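Local coordinates for D-alanyl-D-alanine carboxypeptidase (Penicillin binding protein) family protein (Francisella tularensis subsp. tularensis, PDB 6OSU) that probably removes the C-terminal D-alanine from peptidoglycan precursor peptides as a serine carboxypeptidase of the S11 (penicillin-binding protein) family, at residues Ala388-Val400 / Ala411-Gln423. Sequence-based numbering, arbitrary orientation.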
loop_
_atom_site.group_PDB
_atom_site.type_symbol
_atom_site.label_atom_id
_atom_site.label_comp_id
_atom_site.label_asym_id
_atom_site.label_seq_id
_atom_site.Cartn_x
_atom_site.Cartn_y
_atom_site.Cartn_z
ATOM N N ALA A 388 7.723 14.068 44.986
ATOM C CA ALA A 388 8.204 15.426 44.812
ATOM C C ALA A 388 9.643 15.539 45.313
ATOM O O ALA A 388 10.034 14.854 46.261
ATOM C CB ALA A 388 7.307 16.405 45.563
ATOM N N PRO A 389 10.456 16.417 44.701
ATOM C CA PRO A 389 10.118 17.380 43.643
ATOM C C PRO A 389 10.093 16.811 42.223
ATOM O O PRO A 389 10.756 15.816 41.933
ATOM C CB PRO A 389 11.232 18.420 43.771
ATOM C CG PRO A 389 12.406 17.623 44.223
ATOM C CD PRO A 389 11.856 16.559 45.139
ATOM N N ILE A 390 9.319 17.459 41.352
ATOM C CA ILE A 390 9.260 17.152 39.928
ATOM C C ILE A 390 9.385 18.465 39.170
ATOM O O ILE A 390 8.741 19.456 39.533
ATOM C CB ILE A 390 7.952 16.433 39.543
ATOM C CG1 ILE A 390 7.748 15.178 40.396
ATOM C CG2 ILE A 390 7.942 16.095 38.060
ATOM C CD1 ILE A 390 6.314 14.707 40.443
ATOM N N LYS A 391 10.203 18.476 38.122
ATOM C CA LYS A 391 10.427 19.686 37.346
ATOM C C LYS A 391 9.624 19.655 36.050
ATOM O O LYS A 391 9.272 18.590 35.539
ATOM C CB LYS A 391 11.913 19.877 37.026
ATOM C CG LYS A 391 12.256 21.293 36.557
ATOM C CD LYS A 391 13.495 21.315 35.681
ATOM C CE LYS A 391 14.764 21.302 36.510
ATOM N NZ LYS A 391 15.965 21.148 35.646
ATOM N N THR A 392 9.331 20.848 35.529
ATOM C CA THR A 392 8.702 20.971 34.221
ATOM C C THR A 392 9.566 20.307 33.156
ATOM O O THR A 392 10.768 20.568 33.062
ATOM C CB THR A 392 8.484 22.447 33.878
ATOM O OG1 THR A 392 7.453 22.991 34.712
ATOM C CG2 THR A 392 8.094 22.612 32.415
ATOM N N GLY A 393 8.952 19.444 32.355
ATOM C CA GLY A 393 9.681 18.698 31.354
ATOM C C GLY A 393 10.235 17.375 31.827
ATOM O O GLY A 393 10.967 16.723 31.071
ATOM N N GLN A 394 9.914 16.958 33.047
ATOM C CA GLN A 394 10.312 15.652 33.548
ATOM C C GLN A 394 9.257 14.611 33.191
ATOM O O GLN A 394 8.053 14.875 33.265
ATOM C CB GLN A 394 10.518 15.710 35.063
ATOM C CG GLN A 394 10.834 14.380 35.728
ATOM C CD GLN A 394 11.014 14.524 37.229
ATOM O OE1 GLN A 394 11.398 15.585 37.720
ATOM N NE2 GLN A 394 10.728 13.456 37.968
ATOM N N THR A 395 9.715 13.428 32.789
ATOM C CA THR A 395 8.811 12.345 32.421
ATOM C C THR A 395 8.257 11.697 33.685
ATOM O O THR A 395 9.018 11.180 34.510
ATOM C CB THR A 395 9.536 11.316 31.558
ATOM O OG1 THR A 395 10.129 11.970 30.428
ATOM C CG2 THR A 395 8.563 10.251 31.073
ATOM N N VAL A 396 6.933 11.718 33.836
ATOM C CA VAL A 396 6.284 11.226 35.048
ATOM C C VAL A 396 5.478 9.959 34.824
ATOM O O VAL A 396 5.013 9.362 35.809
ATOM C CB VAL A 396 5.384 12.304 35.685
ATOM C CG1 VAL A 396 6.230 13.440 36.238
ATOM C CG2 VAL A 396 4.381 12.820 34.669
ATOM N N GLY A 397 5.289 9.533 33.584
ATOM C CA GLY A 397 4.525 8.321 33.337
ATOM C C GLY A 397 4.051 8.263 31.893
ATOM O O GLY A 397 4.652 8.866 31.003
ATOM N N ASN A 398 2.963 7.522 31.695
ATOM C CA ASN A 398 2.378 7.298 30.381
ATOM C C ASN A 398 0.926 7.751 30.364
ATOM O O ASN A 398 0.182 7.517 31.324
ATOM C CB ASN A 398 2.437 5.817 29.993
ATOM C CG ASN A 398 3.851 5.311 29.806
ATOM O OD1 ASN A 398 4.686 5.972 29.189
ATOM N ND2 ASN A 398 4.124 4.125 30.334
ATOM N N LEU A 399 0.520 8.392 29.271
ATOM C CA LEU A 399 -0.900 8.517 28.973
ATOM C C LEU A 399 -1.368 7.208 28.355
ATOM O O LEU A 399 -0.746 6.695 27.420
ATOM C CB LEU A 399 -1.181 9.690 28.032
ATOM C CG LEU A 399 -2.671 9.995 27.816
ATOM C CD1 LEU A 399 -2.899 11.489 27.690
ATOM C CD2 LEU A 399 -3.239 9.276 26.596
ATOM N N VAL A 400 -2.455 6.663 28.883
ATOM C CA VAL A 400 -2.887 5.317 28.541
ATOM C C VAL A 400 -4.317 5.363 28.024
ATOM O O VAL A 400 -5.174 6.050 28.593
ATOM C CB VAL A 400 -2.768 4.367 29.753
ATOM C CG1 VAL A 400 -3.384 3.018 29.439
ATOM C CG2 VAL A 400 -1.305 4.203 30.156
ATOM N N ALA A 411 -3.435 1.923 23.678
ATOM C CA ALA A 411 -2.311 2.770 23.317
ATOM C C ALA A 411 -1.642 3.263 24.589
ATOM O O ALA A 411 -2.280 3.382 25.637
ATOM C CB ALA A 411 -2.752 3.959 22.460
ATOM N N SER A 412 -0.347 3.555 24.485
ATOM C CA SER A 412 0.425 4.059 25.611
ATOM C C SER A 412 1.488 5.004 25.081
ATOM O O SER A 412 2.211 4.656 24.142
ATOM C CB SER A 412 1.071 2.916 26.400
ATOM O OG SER A 412 1.822 3.413 27.494
ATOM N N ILE A 413 1.583 6.187 25.678
ATOM C CA ILE A 413 2.543 7.183 25.214
ATOM C C ILE A 413 3.155 7.885 26.425
ATOM O O ILE A 413 2.436 8.238 27.373
ATOM C CB ILE A 413 1.878 8.157 24.223
ATOM C CG1 ILE A 413 2.903 8.713 23.241
ATOM C CG2 ILE A 413 1.144 9.290 24.923
ATOM C CD1 ILE A 413 2.269 9.295 22.001
ATOM N N PRO A 414 4.476 8.054 26.467
ATOM C CA PRO A 414 5.090 8.735 27.612
ATOM C C PRO A 414 4.637 10.184 27.702
ATOM O O PRO A 414 4.510 10.884 26.694
ATOM C CB PRO A 414 6.594 8.620 27.336
ATOM C CG PRO A 414 6.706 8.280 25.891
ATOM C CD PRO A 414 5.484 7.490 25.556
ATOM N N VAL A 415 4.387 10.626 28.928
ATOM C CA VAL A 415 3.854 11.954 29.190
ATOM C C VAL A 415 4.827 12.703 30.093
ATOM O O VAL A 415 5.547 12.107 30.903
ATOM C CB VAL A 415 2.440 11.876 29.810
ATOM C CG1 VAL A 415 2.509 11.601 31.306
ATOM C CG2 VAL A 415 1.661 13.135 29.511
ATOM N N VAL A 416 4.854 14.021 29.937
ATOM C CA VAL A 416 5.868 14.853 30.567
ATOM C C VAL A 416 5.185 15.910 31.423
ATOM O O VAL A 416 4.027 16.274 31.195
ATOM C CB VAL A 416 6.793 15.492 29.505
ATOM C CG1 VAL A 416 6.324 16.890 29.132
ATOM C CG2 VAL A 416 8.229 15.497 29.981
ATOM N N ALA A 417 5.915 16.401 32.423
ATOM C CA ALA A 417 5.359 17.353 33.376
ATOM C C ALA A 417 5.331 18.759 32.788
ATOM O O ALA A 417 6.311 19.217 32.189
ATOM C CB ALA A 417 6.164 17.339 34.675
ATOM N N MET A 418 4.199 19.439 32.954
ATOM C CA MET A 418 4.063 20.831 32.563
ATOM C C MET A 418 4.027 21.777 33.754
ATOM O O MET A 418 4.047 22.996 33.554
ATOM C CB MET A 418 2.796 21.026 31.718
ATOM C CG MET A 418 2.643 20.037 30.564
ATOM S SD MET A 418 3.147 20.690 28.957
ATOM C CE MET A 418 4.842 20.129 28.854
ATOM N N ASN A 419 3.967 21.253 34.976
ATOM C CA ASN A 419 3.989 22.034 36.208
ATOM C C ASN A 419 5.226 21.679 37.025
ATOM O O ASN A 419 6.051 20.853 36.629
ATOM C CB ASN A 419 2.734 21.789 37.050
ATOM C CG ASN A 419 1.508 22.472 36.494
ATOM O OD1 ASN A 419 0.536 21.815 36.130
ATOM N ND2 ASN A 419 1.538 23.800 36.441
ATOM N N ASN A 420 5.330 22.315 38.189
ATOM C CA ASN A 420 6.314 21.986 39.209
ATOM C C ASN A 420 5.580 21.624 40.490
ATOM O O ASN A 420 4.536 22.207 40.800
ATOM C CB ASN A 420 7.267 23.163 39.468
ATOM C CG ASN A 420 8.356 23.276 38.423
ATOM O OD1 ASN A 420 9.048 22.307 38.132
ATOM N ND2 ASN A 420 8.516 24.466 37.855
ATOM N N VAL A 421 6.114 20.657 41.230
ATOM C CA VAL A 421 5.611 20.313 42.553
ATOM C C VAL A 421 6.760 20.404 43.542
ATOM O O VAL A 421 7.864 19.918 43.273
ATOM C CB VAL A 421 4.965 18.915 42.588
ATOM C CG1 VAL A 421 3.582 18.970 41.968
ATOM C CG2 VAL A 421 5.849 17.914 41.869
ATOM N N SER A 422 6.496 21.035 44.684
ATOM C CA SER A 422 7.497 21.294 45.708
ATOM C C SER A 422 7.325 20.296 46.842
ATOM O O SER A 422 6.204 20.069 47.309
ATOM C CB SER A 422 7.368 22.723 46.235
ATOM O OG SER A 422 7.126 23.622 45.169
ATOM N N GLN A 423 8.427 19.688 47.271
ATOM C CA GLN A 423 8.350 18.732 48.362
ATOM C C GLN A 423 8.188 19.464 49.688
ATOM O O GLN A 423 8.564 20.631 49.827
ATOM C CB GLN A 423 9.587 17.833 48.396
ATOM C CG GLN A 423 10.784 18.422 49.124
ATOM C CD GLN A 423 11.703 19.214 48.214
ATOM O OE1 GLN A 423 12.878 18.885 48.067
ATOM N NE2 GLN A 423 11.175 20.267 47.603
#
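L399 and I413 form an antiparallel hydrogen-bonded pair: L399 N donates to I413 O at 2.7 Å, and I413 N to L399 O at 3.0 Å. Next along the ladder, V415 N reaches G397 O almost straight (171° at the hydrogen), while V396 N, rather than G397 N, bonds V415 O, a one-residue shift that makes a beta bulge. V415 CG1, placed between its own backbone N and carbonyl carbon (chi1 81°), lies 3.5 Å from G397 O and meets V396 CG2.

At the end of the ladder, A417, last in its strand, grips the type II turn K391-Q394: its O accepts from G393 N at 2.7 Å and its N donates to Q394 O at 2.8 Å. The A417 methyl packs against I390 CG2 (4.0 Å) and V396 CG1. N420 OD1 takes T392 N at 3.0 Å from above its amide plane (43°). T392 OG1 adds a weak bond to N419 O, and T357 N holds N419 OD1. Farther out, I390 and V421 make a single bridge of two weak bonds, V421 CG2 lying 3.5 Å from I390 CB.

In the second shell, V358 touches V396 and V415, and I364 touches L399 and I413. The hairpin supplies two adjacent inner strands of the PBP5-type C-terminal domain's antiparallel sheet, flanked by strands 355-359 and 376-382. Eight of the ten cross-segment hydrogen bonds run backbone to backbone, N420 OD1 adding a side-chain acceptor, so the pairing depends chiefly on main-chain geometry.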